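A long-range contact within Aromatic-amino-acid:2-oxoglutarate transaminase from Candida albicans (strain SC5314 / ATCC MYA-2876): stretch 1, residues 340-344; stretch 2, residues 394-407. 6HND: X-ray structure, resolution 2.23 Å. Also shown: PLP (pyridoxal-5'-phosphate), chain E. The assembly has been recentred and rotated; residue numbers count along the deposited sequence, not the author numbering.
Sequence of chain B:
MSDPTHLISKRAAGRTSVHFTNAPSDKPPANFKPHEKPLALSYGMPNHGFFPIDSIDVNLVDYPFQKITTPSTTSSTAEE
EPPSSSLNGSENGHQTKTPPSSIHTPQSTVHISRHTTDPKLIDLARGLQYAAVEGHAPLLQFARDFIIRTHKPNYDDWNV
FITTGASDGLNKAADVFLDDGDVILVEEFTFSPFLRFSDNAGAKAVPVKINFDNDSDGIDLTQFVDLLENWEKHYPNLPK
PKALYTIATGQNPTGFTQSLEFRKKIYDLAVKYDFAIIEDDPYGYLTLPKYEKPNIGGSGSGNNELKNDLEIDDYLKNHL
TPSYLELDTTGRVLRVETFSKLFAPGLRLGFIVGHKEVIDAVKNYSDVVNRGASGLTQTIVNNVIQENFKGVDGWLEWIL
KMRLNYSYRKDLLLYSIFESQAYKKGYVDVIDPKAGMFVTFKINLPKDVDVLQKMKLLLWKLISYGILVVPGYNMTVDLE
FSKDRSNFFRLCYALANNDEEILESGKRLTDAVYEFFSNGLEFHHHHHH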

ATOM      1  N   SER B 340       8.087  11.623   0.072  1.00 34.82           N
ATOM      2  CA  SER B 340       8.996  11.081   1.116  1.00 38.27           C
ATOM      3  C   SER B 340      10.062  12.112   1.496  1.00 37.27           C
ATOM      4  O   SER B 340      10.302  12.353   2.679  1.00 34.85           O
ATOM      5  CB  SER B 340       9.600   9.767   0.695  1.00 38.41           C
ATOM      6  OG  SER B 340       8.640   8.712   0.770  1.00 35.21           O
ATOM      7  N   LYS B 341      10.715  12.709   0.499  1.00 39.95           N
ATOM      8  CA  LYS B 341      11.934  13.471   0.755  1.00 43.66           C
ATOM      9  C   LYS B 341      11.606  14.975   0.828  1.00 45.77           C
ATOM     10  O   LYS B 341      12.381  15.727   1.419  1.00 57.86           O
ATOM     11  CB  LYS B 341      13.061  13.017  -0.203  1.00 42.21           C
ATOM     12  CG  LYS B 341      13.198  11.495  -0.388  1.00 42.67           C
ATOM     13  CD  LYS B 341      14.467  10.837   0.155  1.00 44.68           C
ATOM     14  CE  LYS B 341      14.465   9.295   0.222  1.00 47.39           C
ATOM     15  NZ  LYS B 341      14.263   8.664  -1.096  1.00 57.45           N
ATOM     16  N   LEU B 342      10.414  15.393   0.371  1.00 38.85           N
ATOM     17  CA  LEU B 342       9.986  16.781   0.427  1.00 37.30           C
ATOM     18  C   LEU B 342       8.989  17.023   1.569  1.00 40.58           C
ATOM     19  O   LEU B 342       8.766  18.185   1.877  1.00 37.98           O
ATOM     20  CB  LEU B 342       9.266  17.152  -0.875  1.00 40.97           C
ATOM     21  CG  LEU B 342      10.124  17.377  -2.112  1.00 43.97           C
ATOM     22  CD1 LEU B 342       9.237  17.708  -3.292  1.00 44.09           C
ATOM     23  CD2 LEU B 342      11.139  18.488  -1.862  1.00 48.14           C
ATOM     24  N   PHE B 343       8.273  15.996   2.052  1.00 38.11           N
ATOM     25  CA  PHE B 343       7.264  16.121   3.131  1.00 36.38           C
ATOM     26  C   PHE B 343       7.672  15.175   4.266  1.00 40.09           C
ATOM     27  O   PHE B 343       8.197  15.697   5.265  1.00 41.79           O
ATOM     28  CB  PHE B 343       5.864  15.902   2.562  1.00 37.71           C
ATOM     29  CG  PHE B 343       4.724  16.387   3.422  1.00 39.01           C
ATOM     30  CD1 PHE B 343       4.545  15.899   4.715  1.00 37.69           C
ATOM     31  CD2 PHE B 343       3.802  17.298   2.929  1.00 37.03           C
ATOM     32  CE1 PHE B 343       3.480  16.321   5.491  1.00 37.22           C
ATOM     33  CE2 PHE B 343       2.741  17.719   3.712  1.00 36.14           C
ATOM     34  CZ  PHE B 343       2.588  17.242   4.991  1.00 37.10           C
ATOM     35  N   ALA B 344       7.486  13.854   4.128  1.00 37.98           N
ATOM     36  CA  ALA B 344       8.009  12.859   5.104  1.00 39.50           C
ATOM     37  C   ALA B 344       7.922  11.423   4.572  1.00 36.43           C
ATOM     38  O   ALA B 344       6.960  11.037   3.920  1.00 39.56           O
ATOM     39  CB  ALA B 344       7.231  12.999   6.386  1.00 39.34           C
ATOM     40  N   GLY B 394       2.879  28.036  -3.350  1.00 40.34           N
ATOM     41  CA  GLY B 394       3.174  28.034  -1.906  1.00 40.87           C
ATOM     42  C   GLY B 394       3.978  26.808  -1.511  1.00 41.06           C
ATOM     43  O   GLY B 394       4.856  26.924  -0.652  1.00 40.83           O
ATOM     44  N   TRP B 395       3.702  25.666  -2.142  1.00 44.60           N
ATOM     45  CA  TRP B 395       4.391  24.377  -1.876  1.00 40.67           C
ATOM     46  C   TRP B 395       5.808  24.480  -2.442  1.00 41.45           C
ATOM     47  O   TRP B 395       6.771  24.079  -1.719  1.00 41.81           O
ATOM     48  CB  TRP B 395       3.576  23.203  -2.432  1.00 39.78           C
ATOM     49  CG  TRP B 395       4.207  21.864  -2.236  1.00 37.53           C
ATOM     50  CD1 TRP B 395       4.560  20.989  -3.215  1.00 38.88           C
ATOM     51  CD2 TRP B 395       4.576  21.253  -0.995  1.00 35.35           C
ATOM     52  NE1 TRP B 395       5.125  19.876  -2.669  1.00 40.46           N
ATOM     53  CE2 TRP B 395       5.156  20.011  -1.309  1.00 38.44           C
ATOM     54  CE3 TRP B 395       4.475  21.619   0.351  1.00 40.03           C
ATOM     55  CZ2 TRP B 395       5.628  19.137  -0.325  1.00 39.96           C
ATOM     56  CZ3 TRP B 395       4.951  20.759   1.326  1.00 40.29           C
ATOM     57  CH2 TRP B 395       5.526  19.536   0.990  1.00 38.59           C
ATOM     58  N   LEU B 396       5.953  25.064  -3.633  1.00 37.08           N
ATOM     59  CA  LEU B 396       7.283  25.402  -4.212  1.00 40.42           C
ATOM     60  C   LEU B 396       8.077  26.288  -3.231  1.00 40.56           C
ATOM     61  O   LEU B 396       9.277  26.044  -3.064  1.00 38.06           O
ATOM     62  CB  LEU B 396       7.101  26.091  -5.574  1.00 40.44           C
ATOM     63  CG  LEU B 396       6.752  25.158  -6.737  1.00 43.87           C
ATOM     64  CD1 LEU B 396       6.324  25.952  -7.967  1.00 45.27           C
ATOM     65  CD2 LEU B 396       7.925  24.227  -7.078  1.00 43.81           C
ATOM     66  N   GLU B 397       7.440  27.276  -2.599  1.00 39.57           N
ATOM     67  CA  GLU B 397       8.114  28.181  -1.646  1.00 40.36           C
ATOM     68  C   GLU B 397       8.607  27.354  -0.451  1.00 39.30           C
ATOM     69  O   GLU B 397       9.710  27.617   0.029  1.00 44.82           O
ATOM     70  CB  GLU B 397       7.200  29.321  -1.195  1.00 46.02           C
ATOM     71  CG  GLU B 397       6.839  30.323  -2.283  1.00 52.79           C
ATOM     72  CD  GLU B 397       7.951  31.217  -2.816  1.00 57.41           C
ATOM     73  OE1 GLU B 397       9.102  31.137  -2.284  1.00 56.88           O
ATOM     74  OE2 GLU B 397       7.672  31.980  -3.778  1.00 52.80           O
ATOM     75  N   TRP B 398       7.842  26.369   0.013  1.00 38.38           N
ATOM     76  CA  TRP B 398       8.319  25.423   1.058  1.00 38.44           C
ATOM     77  C   TRP B 398       9.497  24.563   0.531  1.00 38.35           C
ATOM     78  O   TRP B 398      10.468  24.342   1.274  1.00 37.83           O
ATOM     79  CB  TRP B 398       7.162  24.569   1.583  1.00 38.93           C
ATOM     80  CG  TRP B 398       7.636  23.450   2.449  1.00 38.30           C
ATOM     81  CD1 TRP B 398       7.935  22.181   2.051  1.00 39.54           C
ATOM     82  CD2 TRP B 398       7.932  23.513   3.854  1.00 36.95           C
ATOM     83  NE1 TRP B 398       8.388  21.449   3.111  1.00 38.63           N
ATOM     84  CE2 TRP B 398       8.376  22.233   4.235  1.00 38.13           C
ATOM     85  CE3 TRP B 398       7.807  24.502   4.831  1.00 37.09           C
ATOM     86  CZ2 TRP B 398       8.727  21.926   5.547  1.00 38.45           C
ATOM     87  CZ3 TRP B 398       8.133  24.192   6.128  1.00 38.90           C
ATOM     88  CH2 TRP B 398       8.614  22.932   6.475  1.00 37.87           C
ATOM     89  N   ILE B 399       9.462  24.118  -0.717  1.00 36.22           N
ATOM     90  CA  ILE B 399      10.586  23.347  -1.333  1.00 40.92           C
ATOM     91  C   ILE B 399      11.840  24.233  -1.383  1.00 40.90           C
ATOM     92  O   ILE B 399      12.925  23.724  -1.107  1.00 38.76           O
ATOM     93  CB  ILE B 399      10.158  22.799  -2.720  1.00 41.14           C
ATOM     94  CG1 ILE B 399       9.132  21.667  -2.564  1.00 40.82           C
ATOM     95  CG2 ILE B 399      11.361  22.364  -3.545  1.00 42.70           C
ATOM     96  CD1 ILE B 399       8.229  21.436  -3.779  1.00 41.09           C
ATOM     97  N   LEU B 400      11.702  25.528  -1.691  1.00 42.44           N
ATOM     98  CA  LEU B 400      12.854  26.464  -1.749  1.00 42.55           C
ATOM     99  C   LEU B 400      13.449  26.691  -0.348  1.00 45.33           C
ATOM    100  O   LEU B 400      14.704  26.740  -0.244  1.00 49.49           O
ATOM    101  CB  LEU B 400      12.430  27.764  -2.429  1.00 44.93           C
ATOM    102  CG  LEU B 400      12.063  27.613  -3.902  1.00 45.33           C
ATOM    103  CD1 LEU B 400      11.690  28.958  -4.486  1.00 49.14           C
ATOM    104  CD2 LEU B 400      13.192  26.970  -4.694  1.00 47.03           C
ATOM    105  N   LYS B 401      12.644  26.733   0.711  1.00 44.85           N
ATOM    106  CA  LYS B 401      13.185  26.821   2.099  1.00 47.12           C
ATOM    107  C   LYS B 401      14.031  25.579   2.391  1.00 49.72           C
ATOM    108  O   LYS B 401      15.152  25.729   2.940  1.00 50.26           O
ATOM    109  CB  LYS B 401      12.087  26.944   3.153  1.00 50.77           C
ATOM    110  CG  LYS B 401      11.314  28.253   3.162  1.00 51.62           C
ATOM    111  CD  LYS B 401      10.377  28.324   4.321  1.00 56.02           C
ATOM    112  CE  LYS B 401       9.683  29.662   4.450  1.00 64.24           C
ATOM    113  NZ  LYS B 401       8.855  29.950   3.262  1.00 64.76           N
ATOM    114  N   MET B 402      13.526  24.402   2.017  1.00 47.37           N
ATOM    115  CA  MET B 402      14.247  23.117   2.221  1.00 48.59           C
ATOM    116  C   MET B 402      15.539  23.131   1.402  1.00 42.54           C
ATOM    117  O   MET B 402      16.546  22.634   1.899  1.00 41.09           O
ATOM    118  CB  MET B 402      13.415  21.904   1.795  1.00 51.50           C
ATOM    119  CG  MET B 402      12.063  21.801   2.479  1.00 57.01           C
ATOM    120  SD  MET B 402      11.877  20.232   3.346  1.00 63.39           S
ATOM    121  CE  MET B 402      12.442  19.073   2.099  1.00 58.25           C
ATOM    122  N   ARG B 403      15.482  23.664   0.179  1.00 40.78           N
ATOM    123  CA  ARG B 403      16.649  23.798  -0.736  1.00 44.13           C
ATOM    124  C   ARG B 403      17.821  24.469  -0.009  1.00 41.80           C
ATOM    125  O   ARG B 403      18.977  23.924  -0.093  1.00 40.86           O
ATOM    126  CB  ARG B 403      16.234  24.588  -1.981  1.00 41.92           C
ATOM    127  CG  ARG B 403      17.373  24.852  -2.939  1.00 41.06           C
ATOM    128  CD  ARG B 403      16.900  25.507  -4.220  1.00 41.77           C
ATOM    129  NE  ARG B 403      18.063  25.944  -4.963  1.00 42.64           N
ATOM    130  CZ  ARG B 403      18.777  27.048  -4.693  1.00 45.92           C
ATOM    131  NH1 ARG B 403      18.457  27.860  -3.691  1.00 40.76           N
ATOM    132  NH2 ARG B 403      19.823  27.325  -5.447  1.00 44.22           N
ATOM    133  N   LEU B 404      17.534  25.586   0.676  1.00 44.73           N
ATOM    134  CA  LEU B 404      18.531  26.445   1.371  1.00 45.09           C
ATOM    135  C   LEU B 404      19.226  25.635   2.446  1.00 40.39           C
ATOM    136  O   LEU B 404      20.455  25.786   2.554  1.00 45.21           O
ATOM    137  CB  LEU B 404      17.866  27.658   2.021  1.00 49.27           C
ATOM    138  CG  LEU B 404      17.596  28.835   1.096  1.00 55.19           C
ATOM    139  CD1 LEU B 404      17.075  30.014   1.909  1.00 55.30           C
ATOM    140  CD2 LEU B 404      18.850  29.207   0.318  1.00 57.09           C
ATOM    141  N   ASN B 405      18.461  24.884   3.241  1.00 39.29           N
ATOM    142  CA  ASN B 405      19.020  24.001   4.307  1.00 41.92           C
ATOM    143  C   ASN B 405      19.997  22.999   3.674  1.00 41.53           C
ATOM    144  O   ASN B 405      21.153  22.887   4.144  1.00 41.88           O
ATOM    145  CB  ASN B 405      17.945  23.183   5.025  1.00 45.66           C
ATOM    146  CG  ASN B 405      17.611  23.693   6.406  1.00 50.70           C
ATOM    147  OD1 ASN B 405      18.148  23.197   7.400  1.00 55.46           O
ATOM    148  ND2 ASN B 405      16.690  24.644   6.474  1.00 56.90           N
ATOM    149  N   TYR B 406      19.509  22.261   2.671  1.00 39.73           N
ATOM    150  CA  TYR B 406      20.247  21.198   1.954  1.00 41.36           C
ATOM    151  C   TYR B 406      21.504  21.804   1.333  1.00 39.48           C
ATOM    152  O   TYR B 406      22.574  21.170   1.437  1.00 37.43           O
ATOM    153  CB  TYR B 406      19.329  20.500   0.942  1.00 43.43           C
ATOM    154  CG  TYR B 406      18.533  19.367   1.539  1.00 48.98           C
ATOM    155  CD1 TYR B 406      19.116  18.140   1.777  1.00 57.81           C
ATOM    156  CD2 TYR B 406      17.205  19.516   1.903  1.00 51.00           C
ATOM    157  CE1 TYR B 406      18.406  17.095   2.348  1.00 64.34           C
ATOM    158  CE2 TYR B 406      16.476  18.479   2.464  1.00 50.19           C
ATOM    159  CZ  TYR B 406      17.076  17.259   2.675  1.00 51.87           C
ATOM    160  OH  TYR B 406      16.394  16.222   3.222  1.00 54.70           O
ATOM    161  N   SER B 407      21.370  22.986   0.723  1.00 38.81           N
ATOM    162  CA  SER B 407      22.492  23.716   0.099  1.00 40.36           C
ATOM    163  C   SER B 407      23.550  23.990   1.166  1.00 41.51           C
ATOM    164  O   SER B 407      24.731  23.710   0.896  1.00 40.35           O
ATOM    165  CB  SER B 407      22.058  24.983  -0.571  1.00 40.91           C
ATOM    166  OG  SER B 407      23.193  25.728  -1.023  1.00 37.48           O
TER
HETATM  167  N1  PLP E 601      14.425   6.121  -5.426  1.00 39.90           N
HETATM  168  C2  PLP E 601      15.465   6.825  -4.999  1.00 44.47           C
HETATM  169  C2A PLP E 601      16.500   7.186  -6.009  1.00 44.21           C
HETATM  170  C3  PLP E 601      15.555   7.243  -3.642  1.00 47.94           C
HETATM  171  O3  PLP E 601      16.638   7.973  -3.237  1.00 45.93           O
HETATM  172  C4  PLP E 601      14.528   6.882  -2.731  1.00 50.37           C
HETATM  173  C4A PLP E 601      14.573   7.399  -1.343  1.00 56.35           C
HETATM  174  C5  PLP E 601      13.433   6.145  -3.230  1.00 46.85           C
HETATM  175  C6  PLP E 601      13.448   5.785  -4.556  1.00 45.98           C
HETATM  176  C5A PLP E 601      12.327   5.616  -2.354  1.00 42.50           C
HETATM  177  O4P PLP E 601      11.349   6.599  -1.924  1.00 42.56           O
HETATM  178  P   PLP E 601      10.052   6.123  -1.075  1.00 38.00           P
HETATM  179  O1P PLP E 601       9.639   4.761  -1.619  1.00 37.33           O
HETATM  180  O2P PLP E 601       9.090   7.279  -1.339  1.00 34.05           O
HETATM  181  O3P PLP E 601      10.484   6.039   0.353  1.00 39.78           O

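A short loop carrying the cofactor lysine packs against one side of a helix, and shape rather than hydrogen bonding holds the two together: no hydrogen bond crosses the contact, which buries 311 Å² counted over both sides. The principal bump is Leu-342, covered more than any other residue here; its CA and that of Ile-399, 6.8 Å apart, are the nearest CA pair across the contact. The hollow that receives it is lined by Trp-395, Ile-399 and Met-402, residues spaced four and three apart so that successive turns of the helix bring them to the same side. With chi1 m and chi2 t, the leucine lays its branched end along this surface. Its CD2 lies 3.8 Å from CG1 of Ile-399 and 4.2 Å from CE of Met-402, while its CB rests 4.2 Å from CZ2 of Trp-395. A compact, branched, apolar side chain suits a pocket walled by indole, isoleucine and the methionine methyl.

Trp-395 leaves the helix sideways, but its t rotamer swings the indole end nearer to the loop. There CH2 comes to 3.6 Å from the carbonyl O of Leu-342 and to 3.4 Å from CD2 of Phe-343, so the tip of the indole fits beside both residues. The Phe-343 ring and the six-membered ring of Trp-395 meet obliquely, with centroids 5.7 Å apart and planes at 36°; two buried rings thus close this flank at an oblique angle. The O of Leu-342 also faces the edge of the Trp-398 ring, 3.5 Å from NE1, a close polar approach that does not amount to a hydrogen bond.

Met-402 points toward the loop and fills in around the backbone. Its flexible chain bends through an off-rotamer chi2 of -123° and an m chi3, bringing the terminal CE to 3.8 Å from CA of Leu-342 and 3.4 Å from O of Lys-341. A slender methyl end suits this position beside the main chain. One turn further on, Tyr-406 only grazes the contact: its OH stands 4.4 Å from O of Lys-341 and is left buried with no polar partner in the model.

The loop's other business lies away from the helix. Lys-341 leads its side-chain end away and bonds covalently to the cofactor, NZ to C4A of PLP at 1.3 Å, as expected for a transaminase. Ser-340, out of the helix's reach, donates a hydrogen bond from OG to O2P of the PLP phosphate at 2.6 Å.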